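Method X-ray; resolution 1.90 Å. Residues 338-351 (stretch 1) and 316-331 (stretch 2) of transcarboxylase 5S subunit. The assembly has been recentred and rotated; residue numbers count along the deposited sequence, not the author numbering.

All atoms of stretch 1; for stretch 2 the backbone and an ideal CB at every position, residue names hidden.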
# COMPACT_ATOMS: atom_id res chain seq x y z
N LYS A 338 24.96 18.89 8.65
CA LYS A 338 25.92 17.79 8.52
C LYS A 338 25.17 16.46 8.41
O LYS A 338 25.74 15.39 8.59
CB LYS A 338 26.86 17.75 9.73
CG LYS A 338 27.70 19.00 9.90
CD LYS A 338 28.64 18.85 11.08
CE LYS A 338 29.52 20.07 11.27
NZ LYS A 338 30.47 19.88 12.41
N MSE A 339 23.88 16.54 8.11
CA MSE A 339 23.03 15.34 7.97
C MSE A 339 23.60 14.44 6.86
O MSE A 339 23.69 13.23 7.03
CB MSE A 339 21.60 15.73 7.62
CG MSE A 339 20.66 14.55 7.45
SE MSE A 339 20.43 13.54 9.09
CE MSE A 339 21.83 12.23 8.88
N ASP A 340 23.97 15.05 5.74
CA ASP A 340 24.52 14.28 4.62
C ASP A 340 25.82 13.60 5.02
O ASP A 340 26.18 12.55 4.48
CB ASP A 340 24.74 15.20 3.41
CG ASP A 340 23.44 15.71 2.82
OD1 ASP A 340 22.60 14.88 2.42
OD2 ASP A 340 23.26 16.95 2.75
N GLU A 341 26.53 14.17 5.99
CA GLU A 341 27.79 13.59 6.46
C GLU A 341 27.51 12.43 7.42
O GLU A 341 28.21 11.42 7.40
CB GLU A 341 28.64 14.65 7.17
CG GLU A 341 29.06 15.81 6.29
CD GLU A 341 29.93 16.81 7.02
OE1 GLU A 341 31.00 16.41 7.53
OE2 GLU A 341 29.55 18.00 7.07
N VAL A 342 26.49 12.59 8.25
CA VAL A 342 26.12 11.56 9.22
C VAL A 342 25.61 10.31 8.49
O VAL A 342 25.85 9.19 8.93
CB VAL A 342 25.01 12.06 10.17
CG1 VAL A 342 24.44 10.90 10.97
CG2 VAL A 342 25.56 13.13 11.09
N MSE A 343 24.93 10.52 7.37
CA MSE A 343 24.39 9.39 6.60
C MSE A 343 25.52 8.60 5.94
O MSE A 343 25.42 7.39 5.76
CB MSE A 343 23.41 9.88 5.54
CG MSE A 343 22.18 10.55 6.13
SE MSE A 343 20.84 10.94 4.82
CE MSE A 343 21.27 12.80 4.49
N ALA A 344 26.60 9.27 5.58
CA ALA A 344 27.73 8.58 4.95
C ALA A 344 28.55 7.86 6.03
O ALA A 344 29.32 6.95 5.74
CB ALA A 344 28.61 9.58 4.21
N GLU A 345 28.34 8.27 7.28
CA GLU A 345 29.08 7.71 8.43
C GLU A 345 28.40 6.43 8.93
O GLU A 345 29.08 5.52 9.41
CB GLU A 345 29.15 8.76 9.55
CG GLU A 345 29.94 8.34 10.78
CD GLU A 345 31.41 8.10 10.48
OE1 GLU A 345 31.99 8.87 9.69
OE2 GLU A 345 32.00 7.14 11.05
N VAL A 346 27.08 6.36 8.84
CA VAL A 346 26.34 5.18 9.32
C VAL A 346 26.94 3.90 8.75
O VAL A 346 27.27 2.98 9.50
CB VAL A 346 24.84 5.26 8.94
CG1 VAL A 346 24.19 3.89 9.10
CG2 VAL A 346 24.13 6.28 9.83
N PRO A 347 27.09 3.81 7.42
CA PRO A 347 27.68 2.59 6.85
C PRO A 347 29.04 2.24 7.46
O PRO A 347 29.34 1.06 7.69
CB PRO A 347 27.79 2.93 5.37
CG PRO A 347 26.57 3.77 5.15
CD PRO A 347 26.56 4.69 6.36
N ARG A 348 29.85 3.25 7.73
CA ARG A 348 31.19 3.00 8.30
C ARG A 348 31.07 2.46 9.73
O ARG A 348 31.75 1.50 10.09
CB ARG A 348 32.05 4.28 8.24
CG ARG A 348 32.45 4.64 6.81
CD ARG A 348 33.40 5.85 6.71
NE ARG A 348 32.75 7.11 7.06
CZ ARG A 348 32.42 8.05 6.18
NH1 ARG A 348 32.69 7.87 4.89
NH2 ARG A 348 31.83 9.16 6.58
N VAL A 349 30.20 3.06 10.54
CA VAL A 349 29.99 2.61 11.92
C VAL A 349 29.41 1.19 11.91
O VAL A 349 29.86 0.31 12.65
CB VAL A 349 28.99 3.52 12.66
CG1 VAL A 349 28.72 2.98 14.06
CG2 VAL A 349 29.53 4.94 12.73
N ARG A 350 28.41 0.97 11.06
CA ARG A 350 27.78 -0.35 10.98
C ARG A 350 28.83 -1.42 10.69
O ARG A 350 28.86 -2.47 11.32
CB ARG A 350 26.70 -0.39 9.89
CG ARG A 350 25.99 -1.73 9.85
CD ARG A 350 24.93 -1.83 8.77
NE ARG A 350 24.25 -3.12 8.87
CZ ARG A 350 23.56 -3.69 7.89
NH1 ARG A 350 23.45 -3.09 6.72
NH2 ARG A 350 23.00 -4.88 8.09
N LYS A 351 29.68 -1.13 9.71
CA LYS A 351 30.75 -2.07 9.31
C LYS A 351 31.67 -2.34 10.50
O LYS A 351 32.04 -3.49 10.77
CB LYS A 351 31.57 -1.47 8.16
CG LYS A 351 32.79 -2.29 7.77
CD LYS A 351 33.54 -1.62 6.62
CE LYS A 351 34.83 -2.37 6.28
NZ LYS A 351 34.58 -3.80 5.98
N UNK A 316 20.54 3.81 0.98
CA UNK A 316 21.22 4.33 2.18
C UNK A 316 21.37 3.33 3.32
O UNK A 316 22.13 3.61 4.25
CB UNK A 316 20.46 5.55 2.70
N UNK A 317 20.66 2.21 3.31
CA UNK A 317 20.74 1.24 4.41
C UNK A 317 20.15 1.83 5.69
O UNK A 317 20.19 1.20 6.74
CB UNK A 317 22.19 0.81 4.65
N UNK A 318 19.60 3.04 5.61
CA UNK A 318 19.06 3.66 6.83
C UNK A 318 17.53 3.69 6.83
O UNK A 318 16.90 4.24 5.93
CB UNK A 318 19.60 5.08 6.98
N UNK A 319 16.91 3.08 7.85
CA UNK A 319 15.45 3.02 8.00
C UNK A 319 14.94 4.40 8.43
O UNK A 319 15.53 5.05 9.29
CB UNK A 319 15.04 1.95 9.02
N UNK A 320 13.84 4.84 7.84
CA UNK A 320 13.28 6.15 8.16
C UNK A 320 13.16 6.48 9.64
O UNK A 320 13.29 7.64 10.02
CB UNK A 320 11.89 6.26 7.53
N UNK A 321 12.90 5.48 10.47
CA UNK A 321 12.77 5.72 11.90
C UNK A 321 14.09 6.12 12.51
O UNK A 321 14.15 6.86 13.49
CB UNK A 321 12.22 4.48 12.61
N UNK A 322 15.17 5.62 11.92
CA UNK A 322 16.54 5.91 12.38
C UNK A 322 16.97 7.26 11.82
O UNK A 322 17.62 8.05 12.50
CB UNK A 322 17.52 4.81 11.95
N UNK A 323 16.58 7.53 10.58
CA UNK A 323 16.94 8.77 9.88
C UNK A 323 16.39 9.99 10.63
O UNK A 323 17.15 10.87 11.02
CB UNK A 323 16.41 8.75 8.44
N UNK A 324 15.07 10.05 10.81
CA UNK A 324 14.46 11.20 11.49
C UNK A 324 15.02 11.34 12.90
O UNK A 324 15.19 12.45 13.41
CB UNK A 324 12.94 11.06 11.54
N UNK A 325 15.32 10.21 13.54
CA UNK A 325 15.85 10.24 14.91
C UNK A 325 17.19 10.98 14.94
O UNK A 325 17.42 11.81 15.81
CB UNK A 325 16.01 8.82 15.46
N UNK A 326 18.07 10.67 14.00
CA UNK A 326 19.38 11.34 13.97
C UNK A 326 19.20 12.81 13.61
O UNK A 326 19.95 13.67 14.07
CB UNK A 326 20.32 10.66 12.97
N UNK A 327 18.19 13.10 12.80
CA UNK A 327 17.90 14.48 12.37
C UNK A 327 17.60 15.34 13.60
O UNK A 327 18.06 16.47 13.70
CB UNK A 327 16.72 14.51 11.39
N UNK A 328 16.82 14.80 14.53
CA UNK A 328 16.45 15.54 15.74
C UNK A 328 17.70 15.81 16.58
O UNK A 328 17.81 16.84 17.24
CB UNK A 328 15.41 14.77 16.56
N UNK A 329 18.65 14.88 16.53
CA UNK A 329 19.90 15.01 17.30
C UNK A 329 20.80 16.07 16.66
O UNK A 329 21.59 16.71 17.34
CB UNK A 329 20.63 13.67 17.38
N UNK A 330 20.67 16.24 15.35
CA UNK A 330 21.51 17.22 14.64
C UNK A 330 20.99 18.64 14.86
O UNK A 330 21.76 19.60 14.90
CB UNK A 330 21.55 16.91 13.14
N UNK A 331 19.67 18.80 15.01
CA UNK A 331 19.12 20.14 15.22
C UNK A 331 19.34 20.55 16.68
O UNK A 331 19.88 21.63 16.96
CB UNK A 331 17.63 20.18 14.86

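Position 316 points sideways, and its ideal CB has nothing of stretch 1 within 5.5 Å, so many small or polar residues would suit. It is Ser316; its OG accepts a hydrogen bond from the backbone N of 318 (3.0 Å), and a water donates to both Ser316 O (3.0 Å) and Met343 O (2.9 Å), joining the two backbones.

At 317 phi is positive (67°), which favours glycine, asparagine or another residue tolerant of that conformation. The CB points toward stretch 1, 4.6 Å from Arg350 NH1, so a side chain with an acceptor, acidic or amide, would be rewarded. Gln317 is found: Arg350 NH1 donates to Gln317 OE1 at 3.0 Å, with the oxygen at the guanidinium edge, and Gln317 NE2 lies 4.1 Å from Pro347 CB.

Position 318 is extended and directed toward Val346 and Met343, an apolar setting for isoleucine, leucine, valine or methionine. Ile318 extends its CD1 to 3.8 Å from Val346 CG2 and 4.0 Å from Met343 CB.

Position 319 is out of reach, at a helix N-cap, where serine, threonine, aspartate or asparagine is common; phi of -74° also allows proline. Pro319 is found, its carbonyl accepting from the amides of 322 and 323. At 320 and 321 phi is negative (-47° and -68°) and a CB would have room, so alanine or a small polar residue would do as well; Gly320 and Gly321 are found.

At 322 the CB points sideways, and only a long, flexible apolar chain could reach Val346. Selenomethionine Met322, fully extended (t, t, t), brings CE to 3.8 Å from Val346 CG1. Position 323 is also sideways, with the selenium of Met343 within reach of leucine or methionine. Leu323 CD1 lies 3.8 Å from Met343 SE.

Positions 324 and 325 make no contact with stretch 1, and polar residues are plausible: Ser324 and Asn325.

The CB at 326 points toward stretch 1, 4.6 Å from both Val342 CG1 and Met339 CE, calling for a sizeable apolar side chain. Selenomethionine Met326 places SE 3.7 Å from Val342 CG1 and 3.8 Å from Val346 CG2, touching two successive turns.

At 327 the CB lies sideways, 4.5 Å from Met339 SE, so aliphatic carbons fit there whatever follows them. Glu327 packs its CB against that selenium and forms a long salt bridge with 331.

Stretch 1 sets no constraint at 328 and 329, and polar residues would serve: Ser328, whose OG donates to Asn325 O (2.6 Å), and Gln329.

Position 330 points toward Met339 and Val342, inviting a branched aliphatic residue or methionine. Leu330 sets CD1 3.5 Å from Met339 SE and CD2 3.9 Å from Val342 CG2. Position 331, equally unconstrained, suits polar or charged residues; it is Arg331.

Stretch 2, residues 316-331: SQIPGGMLSNMESQLR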
# COMPACT_ATOMS: atom_id res chain seq x y z
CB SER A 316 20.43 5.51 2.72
OG SER A 316 19.25 5.04 3.36
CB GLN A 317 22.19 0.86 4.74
CG GLN A 317 22.99 0.14 3.68
CD GLN A 317 24.41 -0.15 4.16
OE1 GLN A 317 24.61 -0.72 5.24
NE2 GLN A 317 25.40 0.25 3.37
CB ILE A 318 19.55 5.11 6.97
CG1 ILE A 318 21.08 5.14 6.97
CG2 ILE A 318 19.01 5.71 8.26
CD1 ILE A 318 21.65 6.55 6.95
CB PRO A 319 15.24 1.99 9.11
CG PRO A 319 16.50 1.17 9.08
CD PRO A 319 17.56 2.20 8.84
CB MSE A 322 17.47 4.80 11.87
CG MSE A 322 18.94 4.92 12.24
SE MSE A 322 20.01 3.45 11.49
CE MSE A 322 21.78 4.06 12.00
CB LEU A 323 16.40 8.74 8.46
CG LEU A 323 16.96 9.83 7.53
CD1 LEU A 323 18.47 9.70 7.45
CD2 LEU A 323 16.34 9.68 6.15
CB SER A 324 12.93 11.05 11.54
OG SER A 324 12.55 9.99 12.40
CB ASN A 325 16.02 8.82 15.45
CG ASN A 325 16.42 8.80 16.91
OD1 ASN A 325 15.68 9.28 17.77
ND2 ASN A 325 17.59 8.24 17.20
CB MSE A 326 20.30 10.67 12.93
CG MSE A 326 20.62 9.21 13.22
SE MSE A 326 21.90 8.46 11.98
CE MSE A 326 20.72 8.19 10.47
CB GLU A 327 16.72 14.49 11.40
CG GLU A 327 16.37 15.86 10.85
CD GLU A 327 15.36 15.78 9.72
OE1 GLU A 327 14.24 15.27 9.95
OE2 GLU A 327 15.69 16.23 8.60
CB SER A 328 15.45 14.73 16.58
OG SER A 328 16.07 13.61 17.18
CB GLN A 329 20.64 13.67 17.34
CG GLN A 329 19.90 12.56 18.05
CD GLN A 329 20.70 11.27 18.08
OE1 GLN A 329 21.85 11.25 18.52
NE2 GLN A 329 20.09 10.18 17.61
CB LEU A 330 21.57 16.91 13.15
CG LEU A 330 22.34 15.63 12.79
CD1 LEU A 330 22.39 15.48 11.28
CD2 LEU A 330 23.75 15.70 13.37
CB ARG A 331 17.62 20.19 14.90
CG ARG A 331 16.73 19.28 15.74
CD ARG A 331 15.25 19.58 15.48
NE ARG A 331 14.87 19.37 14.09
CZ ARG A 331 14.45 18.22 13.59
NH1 ARG A 331 14.35 17.15 14.37
NH2 ARG A 331 14.13 18.12 12.30
O HOH W 1 23.76 6.12 3.73
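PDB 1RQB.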